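Local coordinates for beta-lactamase (Francisella tularensis subsp. tularensis, PDB 3P09), which probably hydrolyses the amide bond of beta-lactam antibiotics with water to give substituted beta-amino acids, as a class A enzyme, at residues A[60-65]-A[179-184]; A[94-99]-A[103-108]; A[145-148]-A[154-157]. One frame throughout, in Å; residues are numbered along the deposited sequence.

Interaction 1: A[60-65]-A[179-184]; sequences FPICSV and KAITKD
From the helix, Ile-181 lays its CG1–CD1 arm against Ile-62 and Val-65. Two branches meet it. CG1 of Val-65 lies 3.8 Å from CG1 of Ile-181 and is 4.0 Å from CD1 of Ile-181. From the other residue, Ile-62 CD1 comes to 4.0 Å from Ile-181 CD1. Both torsions of Ile-62 are extended, CG1 anti to the backbone N (chi1 -168°) and CD1 continuing straight on, and this carries CD1 across to the helix. The arm of Ile-181 is bent at its second torsion (chi2 66°), which brings its CD1 up against both partners. The side chains meet at a slant, and the backbones stay well apart.

A short turn presents the two hydrophobic residues together: Val-65 N donates a hydrogen bond to Ile-62 O at 3.2 Å. Strand 60-61 pairs with strand 175-176, just ahead of helix 178-190. Cys-63 is held by its disulfide to Cys-233. Phe-68 and Leu-69 of helix 66-80 and Val-242 of the large sheet also touch Ile-181. Ser-64 follows Cys-63 in the chain. With Lys-67, to which its OG is hydrogen-bonded, it fits the SxxK motif of serine beta-lactamases, so it is probably the nucleophile.

Three buried aliphatic side chains thus meet by dispersion and close packing. They join the turn that carries Ser-64 to helix 178-190, with no polar group across the contact to fix the angle.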
loop_
_atom_site.group_PDB
_atom_site.type_symbol
_atom_site.label_atom_id
_atom_site.label_comp_id
_atom_site.label_asym_id
_atom_site.label_seq_id
_atom_site.Cartn_x
_atom_site.Cartn_y
_atom_site.Cartn_z
ATOM N N PHE A 60 7.598 10.055 2.286
ATOM C CA PHE A 60 7.472 9.181 3.439
ATOM C C PHE A 60 8.023 7.794 3.083
ATOM O O PHE A 60 7.866 7.326 1.964
ATOM C CB PHE A 60 5.983 8.973 3.773
ATOM C CG PHE A 60 5.272 10.210 4.277
ATOM C CD1 PHE A 60 4.819 11.181 3.391
ATOM C CD2 PHE A 60 5.036 10.380 5.637
ATOM C CE1 PHE A 60 4.154 12.307 3.845
ATOM C CE2 PHE A 60 4.374 11.509 6.112
ATOM C CZ PHE A 60 3.932 12.478 5.217
ATOM N N PRO A 61 8.621 7.103 4.059
ATOM C CA PRO A 61 8.959 5.686 3.829
ATOM C C PRO A 61 7.743 4.931 3.271
ATOM O O PRO A 61 6.650 5.056 3.823
ATOM C CB PRO A 61 9.278 5.172 5.240
ATOM C CG PRO A 61 9.779 6.407 5.972
ATOM C CD PRO A 61 8.939 7.556 5.424
ATOM N N ILE A 62 7.920 4.168 2.197
ATOM C CA ILE A 62 6.796 3.436 1.619
ATOM C C ILE A 62 6.547 2.127 2.381
ATOM O O ILE A 62 5.412 1.693 2.526
ATOM C CB ILE A 62 6.990 3.183 0.096
ATOM C CG1 ILE A 62 5.677 2.681 -0.536
ATOM C CG2 ILE A 62 8.151 2.220 -0.173
ATOM C CD1 ILE A 62 5.758 2.506 -2.069
ATOM N N CYS A 63 7.608 1.514 2.893
ATOM C CA CYS A 63 7.461 0.273 3.648
ATOM C C CYS A 63 6.708 -0.760 2.795
ATOM O O CYS A 63 6.834 -0.774 1.570
ATOM C CB CYS A 63 6.718 0.538 4.972
ATOM S SG CYS A 63 7.322 1.995 5.902
ATOM N N SER A 64 5.899 -1.595 3.439
ATOM C CA SER A 64 5.196 -2.674 2.757
ATOM C C SER A 64 4.135 -2.213 1.765
ATOM O O SER A 64 3.596 -3.021 1.025
ATOM C CB SER A 64 4.554 -3.620 3.772
ATOM O OG SER A 64 5.526 -4.505 4.294
ATOM N N VAL A 65 3.827 -0.924 1.737
ATOM C CA VAL A 65 2.840 -0.452 0.764
ATOM C C VAL A 65 3.270 -0.767 -0.686
ATOM O O VAL A 65 2.435 -0.956 -1.571
ATOM C CB VAL A 65 2.548 1.050 0.944
ATOM C CG1 VAL A 65 1.620 1.561 -0.161
ATOM C CG2 VAL A 65 1.914 1.295 2.314
ATOM N N LYS A 179 0.323 11.832 -2.568
ATOM C CA LYS A 179 -0.322 12.046 -3.860
ATOM C C LYS A 179 -0.008 10.904 -4.826
ATOM O O LYS A 179 -0.906 10.322 -5.435
ATOM C CB LYS A 179 0.114 13.405 -4.443
ATOM C CG LYS A 179 -0.620 13.833 -5.702
ATOM C CD LYS A 179 -0.150 15.215 -6.153
ATOM C CE LYS A 179 -0.835 15.629 -7.451
ATOM N NZ LYS A 179 -0.393 16.968 -7.941
ATOM N N ALA A 180 1.272 10.563 -4.948
ATOM C CA ALA A 180 1.690 9.580 -5.933
ATOM C C ALA A 180 1.102 8.207 -5.634
ATOM O O ALA A 180 0.579 7.529 -6.528
ATOM C CB ALA A 180 3.230 9.509 -6.022
ATOM N N ILE A 181 1.196 7.794 -4.377
ATOM C CA ILE A 181 0.800 6.443 -4.009
ATOM C C ILE A 181 -0.716 6.291 -4.072
ATOM O O ILE A 181 -1.212 5.219 -4.379
ATOM C CB ILE A 181 1.315 6.043 -2.619
ATOM C CG1 ILE A 181 1.306 4.518 -2.483
ATOM C CG2 ILE A 181 0.493 6.723 -1.512
ATOM C CD1 ILE A 181 2.293 3.849 -3.434
ATOM N N THR A 182 -1.445 7.380 -3.835
ATOM C CA THR A 182 -2.907 7.350 -3.852
ATOM C C THR A 182 -3.436 7.375 -5.288
ATOM O O THR A 182 -4.365 6.651 -5.620
ATOM C CB THR A 182 -3.514 8.527 -3.024
ATOM O OG1 THR A 182 -3.096 8.410 -1.664
ATOM C CG2 THR A 182 -5.042 8.508 -3.046
ATOM N N LYS A 183 -2.856 8.218 -6.137
ATOM C CA LYS A 183 -3.144 8.146 -7.569
ATOM C C LYS A 183 -2.856 6.727 -8.100
ATOM O O LYS A 183 -3.591 6.205 -8.940
ATOM C CB LYS A 183 -2.342 9.204 -8.346
ATOM C CG LYS A 183 -2.827 10.645 -8.104
ATOM C CD LYS A 183 -2.286 11.642 -9.140
ATOM C CE LYS A 183 -0.817 11.447 -9.383
ATOM N NZ LYS A 183 -0.342 12.177 -10.605
ATOM N N ASP A 184 -1.800 6.095 -7.596
ATOM C CA ASP A 184 -1.440 4.746 -8.053
ATOM C C ASP A 184 -2.518 3.710 -7.756
ATOM O O ASP A 184 -2.881 2.919 -8.619
ATOM C CB ASP A 184 -0.146 4.264 -7.397
ATOM C CG ASP A 184 1.083 4.958 -7.946
ATOM O OD1 ASP A 184 0.986 5.606 -9.017
ATOM O OD2 ASP A 184 2.149 4.841 -7.304
#

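Interaction 2: A[94-99]-A[103-108]; sequences DDIGKL and PITAKN
Ile-96 meets Thr-105 in a small, partly buried van der Waals contact between the weakly bonded helix about 93-96 and the short 3-10 turn at 105-107. Both lie in the helical part of the class A beta-lactamase fold, well away from the centre of the chain. CD1 of Ile-96 does the touching. It sits 3.5 Å from Thr-105 OG1 and 3.8 Å from Thr-105 CB. The two side chains lie alongside each other and run in opposite directions. The same methyl also comes within 4.1 Å of the backbone N of Ala-106.

The approach of CD1 to OG1 is van der Waals only; the hydroxyl is hydrogen-bonded to Asp-126 OD1. The first torsion of Thr-105 (chi1 54°) turns OG1 to where it meets both. Asp-126 OD2 accepts a hydrogen bond from Ile-104 N, so one aspartate grips two neighbouring residues. Pro-128, at the start of helix 127-137, touches both Ile-96 and Thr-105.

After Ile-96 the chain reverses in a type II' beta turn to Leu-99. It leaves the helix at Gly-97, whose positive phi is easy for glycine. On the other segment, Ile-104 O receives two donors from opposite faces of its carbonyl plane. One is Lys-107 N. The other is Asn-108 ND2 at 2.9 Å from Ile-104 O, 42° out of the carbonyl plane but nearly in the plane of its own amide.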
loop_
_atom_site.group_PDB
_atom_site.type_symbol
_atom_site.label_atom_id
_atom_site.label_comp_id
_atom_site.label_asym_id
_atom_site.label_seq_id
_atom_site.Cartn_x
_atom_site.Cartn_y
_atom_site.Cartn_z
ATOM N N ASP A 94 14.788 -21.292 1.433
ATOM C CA ASP A 94 15.606 -20.102 1.243
ATOM C C ASP A 94 14.773 -18.896 0.792
ATOM O O ASP A 94 15.220 -17.764 0.878
ATOM C CB ASP A 94 16.751 -20.381 0.266
ATOM C CG ASP A 94 16.265 -20.910 -1.069
ATOM O OD1 ASP A 94 16.957 -21.777 -1.645
ATOM O OD2 ASP A 94 15.201 -20.458 -1.550
ATOM N N ASP A 95 13.558 -19.140 0.313
ATOM C CA ASP A 95 12.650 -18.042 -0.017
ATOM C C ASP A 95 12.194 -17.346 1.260
ATOM O O ASP A 95 12.002 -16.126 1.287
ATOM C CB ASP A 95 11.434 -18.568 -0.780
ATOM C CG ASP A 95 11.744 -18.873 -2.222
ATOM O OD1 ASP A 95 12.568 -18.141 -2.808
ATOM O OD2 ASP A 95 11.168 -19.838 -2.771
ATOM N N ILE A 96 12.014 -18.143 2.314
ATOM C CA ILE A 96 11.579 -17.633 3.605
ATOM C C ILE A 96 12.760 -16.922 4.253
ATOM O O ILE A 96 12.635 -15.784 4.689
ATOM C CB ILE A 96 11.080 -18.758 4.543
ATOM C CG1 ILE A 96 9.959 -19.568 3.881
ATOM C CG2 ILE A 96 10.599 -18.186 5.866
ATOM C CD1 ILE A 96 8.853 -18.722 3.344
ATOM N N GLY A 97 13.904 -17.602 4.310
ATOM C CA GLY A 97 15.116 -17.010 4.865
ATOM C C GLY A 97 14.930 -16.631 6.323
ATOM O O GLY A 97 14.429 -17.428 7.113
ATOM N N LYS A 98 15.310 -15.409 6.676
ATOM C CA LYS A 98 15.109 -14.911 8.033
ATOM C C LYS A 98 13.938 -13.932 8.116
ATOM O O LYS A 98 13.836 -13.166 9.070
ATOM C CB LYS A 98 16.376 -14.244 8.553
ATOM C CG LYS A 98 17.553 -15.187 8.690
ATOM C CD LYS A 98 18.762 -14.461 9.268
ATOM C CE LYS A 98 19.980 -15.377 9.324
ATOM N NZ LYS A 98 21.246 -14.613 9.585
ATOM N N LEU A 99 13.061 -13.966 7.113
ATOM C CA LEU A 99 11.871 -13.124 7.110
ATOM C C LEU A 99 10.832 -13.707 8.061
ATOM O O LEU A 99 10.401 -14.852 7.902
ATOM C CB LEU A 99 11.297 -13.021 5.702
ATOM C CG LEU A 99 12.180 -12.337 4.654
ATOM C CD1 LEU A 99 11.625 -12.603 3.270
ATOM C CD2 LEU A 99 12.301 -10.826 4.908
ATOM N N PRO A 103 2.854 -15.494 6.644
ATOM C CA PRO A 103 1.672 -16.250 7.061
ATOM C C PRO A 103 1.243 -17.319 6.054
ATOM O O PRO A 103 0.829 -18.380 6.480
ATOM C CB PRO A 103 0.599 -15.165 7.239
ATOM C CG PRO A 103 1.076 -14.015 6.412
ATOM C CD PRO A 103 2.581 -14.056 6.494
ATOM N N ILE A 104 1.361 -17.060 4.756
ATOM C CA ILE A 104 1.001 -18.064 3.760
ATOM C C ILE A 104 2.220 -18.886 3.305
ATOM O O ILE A 104 2.191 -20.108 3.319
ATOM C CB ILE A 104 0.323 -17.424 2.521
ATOM C CG1 ILE A 104 -1.025 -16.809 2.891
ATOM C CG2 ILE A 104 0.105 -18.462 1.426
ATOM C CD1 ILE A 104 -0.941 -15.515 3.642
ATOM N N THR A 105 3.298 -18.214 2.914
ATOM C CA THR A 105 4.420 -18.929 2.335
ATOM C C THR A 105 5.030 -19.940 3.313
ATOM O O THR A 105 5.459 -21.016 2.906
ATOM C CB THR A 105 5.477 -17.978 1.767
ATOM O OG1 THR A 105 5.887 -17.042 2.775
ATOM C CG2 THR A 105 4.883 -17.209 0.575
ATOM N N ALA A 106 5.047 -19.605 4.598
ATOM C CA ALA A 106 5.636 -20.494 5.586
ATOM C C ALA A 106 4.865 -21.808 5.701
ATOM O O ALA A 106 5.396 -22.804 6.198
ATOM C CB ALA A 106 5.719 -19.798 6.952
ATOM N N LYS A 107 3.607 -21.815 5.270
ATOM C CA LYS A 107 2.819 -23.045 5.339
ATOM C C LYS A 107 2.967 -23.887 4.066
ATOM O O LYS A 107 2.322 -24.923 3.922
ATOM C CB LYS A 107 1.336 -22.729 5.583
ATOM C CG LYS A 107 1.069 -21.829 6.790
ATOM C CD LYS A 107 -0.427 -21.819 7.125
ATOM C CE LYS A 107 -0.712 -21.015 8.383
ATOM N NZ LYS A 107 -2.136 -21.160 8.823
ATOM N N ASN A 108 3.824 -23.455 3.149
ATOM C CA ASN A 108 3.895 -24.108 1.842
ATOM C C ASN A 108 5.302 -24.449 1.356
ATOM O O ASN A 108 5.519 -24.643 0.155
ATOM C CB ASN A 108 3.188 -23.243 0.800
ATOM C CG ASN A 108 1.691 -23.233 0.984
ATOM O OD1 ASN A 108 0.995 -24.140 0.523
ATOM N ND2 ASN A 108 1.183 -22.218 1.682
#

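Interaction 3: A[145-148]-A[154-157]; sequences KFIK and DTII
Ile-147 meets Ile-157 and Thr-155 through aliphatic branches, and no flat group of either segment enters the contact. The ring of Phe-146 turns to other neighbours, among them Ala-73 of helix 66-80 and Leu-188 of helix 178-190. The ring of Phe-66, also of helix 66-80, touches Ile-157. Helix 140-149, in the helical part of the class A fold, packs here against the irregular stretch after it, which is extended from Thr-155 to Ile-157. That stretch leads into what is probably the omega loop of this family.

Ile-147 offers two branches to two residues. Its CG2 lies 4.2 Å from Thr-155 CB. Its CG1 arm runs on nearly straight (chi2 175°) and takes CD1 to Ile-157. Each pair of side chains crosses at about a right angle. Thr-155 and Ile-157 both point toward the helix.

Leu-69 of helix 66-80 also touches Ile-147. The hydroxyl of Thr-155 is hydrogen-bonded to Asp-152 and Thr-176. Asn-144 ND2, from the same helix as Ile-147, donates a hydrogen bond to Ile-157 O. The tightest point is a close methyl-to-methyl approach: Ile-147 CD1 and Ile-157 CD1 are 3.5 Å apart.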
loop_
_atom_site.group_PDB
_atom_site.type_symbol
_atom_site.label_atom_id
_atom_site.label_comp_id
_atom_site.label_asym_id
_atom_site.label_seq_id
_atom_site.Cartn_x
_atom_site.Cartn_y
_atom_site.Cartn_z
ATOM N N LYS A 145 10.097 0.183 -13.858
ATOM C CA LYS A 145 9.521 0.483 -15.172
ATOM C C LYS A 145 7.989 0.534 -15.106
ATOM O O LYS A 145 7.358 1.437 -15.647
ATOM C CB LYS A 145 9.977 -0.545 -16.221
ATOM C CG LYS A 145 11.440 -0.385 -16.626
ATOM C CD LYS A 145 11.787 -1.170 -17.898
ATOM C CE LYS A 145 11.913 -2.668 -17.638
ATOM N NZ LYS A 145 12.273 -3.435 -18.871
ATOM N N PHE A 146 7.385 -0.441 -14.441
ATOM C CA PHE A 146 5.931 -0.438 -14.332
ATOM C C PHE A 146 5.415 0.777 -13.557
ATOM O O PHE A 146 4.448 1.424 -13.959
ATOM C CB PHE A 146 5.413 -1.733 -13.705
ATOM C CG PHE A 146 3.924 -1.747 -13.529
ATOM C CD1 PHE A 146 3.089 -1.937 -14.625
ATOM C CD2 PHE A 146 3.358 -1.571 -12.285
ATOM C CE1 PHE A 146 1.718 -1.939 -14.479
ATOM C CE2 PHE A 146 1.983 -1.581 -12.131
ATOM C CZ PHE A 146 1.161 -1.760 -13.233
ATOM N N ILE A 147 6.070 1.092 -12.447
ATOM C CA ILE A 147 5.704 2.265 -11.666
ATOM C C ILE A 147 5.723 3.538 -12.539
ATOM O O ILE A 147 4.802 4.366 -12.485
ATOM C CB ILE A 147 6.627 2.388 -10.439
ATOM C CG1 ILE A 147 6.369 1.212 -9.496
ATOM C CG2 ILE A 147 6.401 3.689 -9.697
ATOM C CD1 ILE A 147 7.306 1.168 -8.315
ATOM N N LYS A 148 6.750 3.681 -13.367
ATOM C CA LYS A 148 6.800 4.814 -14.293
ATOM C C LYS A 148 5.643 4.779 -15.303
ATOM O O LYS A 148 5.073 5.814 -15.635
ATOM C CB LYS A 148 8.157 4.876 -15.010
ATOM C CG LYS A 148 9.250 5.504 -14.148
ATOM C CD LYS A 148 10.624 4.902 -14.421
ATOM C CE LYS A 148 11.593 5.256 -13.293
ATOM N NZ LYS A 148 12.786 4.363 -13.234
ATOM N N ASP A 154 7.470 9.829 -8.492
ATOM C CA ASP A 154 7.878 10.221 -7.141
ATOM C C ASP A 154 8.351 9.024 -6.314
ATOM O O ASP A 154 9.211 9.153 -5.453
ATOM C CB ASP A 154 6.734 10.934 -6.404
ATOM C CG ASP A 154 6.446 12.322 -6.965
ATOM O OD1 ASP A 154 7.378 12.954 -7.499
ATOM O OD2 ASP A 154 5.290 12.785 -6.853
ATOM N N THR A 155 7.783 7.861 -6.588
ATOM C CA THR A 155 8.084 6.650 -5.826
ATOM C C THR A 155 9.422 6.050 -6.258
ATOM O O THR A 155 9.615 5.740 -7.430
ATOM C CB THR A 155 6.952 5.625 -6.020
ATOM O OG1 THR A 155 5.751 6.164 -5.464
ATOM C CG2 THR A 155 7.268 4.302 -5.337
ATOM N N ILE A 156 10.343 5.890 -5.314
ATOM C CA ILE A 156 11.659 5.348 -5.620
ATOM C C ILE A 156 11.938 4.077 -4.822
ATOM O O ILE A 156 12.196 4.139 -3.632
ATOM C CB ILE A 156 12.771 6.345 -5.291
ATOM C CG1 ILE A 156 12.484 7.700 -5.938
ATOM C CG2 ILE A 156 14.102 5.792 -5.755
ATOM C CD1 ILE A 156 12.539 7.667 -7.457
ATOM N N ILE A 157 11.902 2.932 -5.488
ATOM C CA ILE A 157 12.129 1.651 -4.822
ATOM C C ILE A 157 13.466 1.064 -5.265
ATOM O O ILE A 157 13.737 0.950 -6.473
ATOM C CB ILE A 157 11.006 0.671 -5.158
ATOM C CG1 ILE A 157 9.685 1.162 -4.556
ATOM C CG2 ILE A 157 11.350 -0.726 -4.641
ATOM C CD1 ILE A 157 8.499 0.456 -5.106
#

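From the N terminus, interaction 1 opens first, at 60-65, and closes last, at 179-184. It ties the turn after strand 60-61 to helix 178-190. Interactions 2 and 3 both fall within this long loop. They follow in series and do not cross. Interaction 2 closes a tight local loop between helix 93-96 and strand 112-114. Interaction 3 then folds the chain back onto helix 140-149. Interactions 1 and 3 touch: Ile-62 CD1 is 4.0 Å from Thr-155 CG2, and Ala-180 CB is 3.8 Å from Asp-154 CB. Segment 154-157 is thereby joined to both halves of interaction 1. Interaction 2 stands apart, with its centre about 25 Å from that of interaction 1.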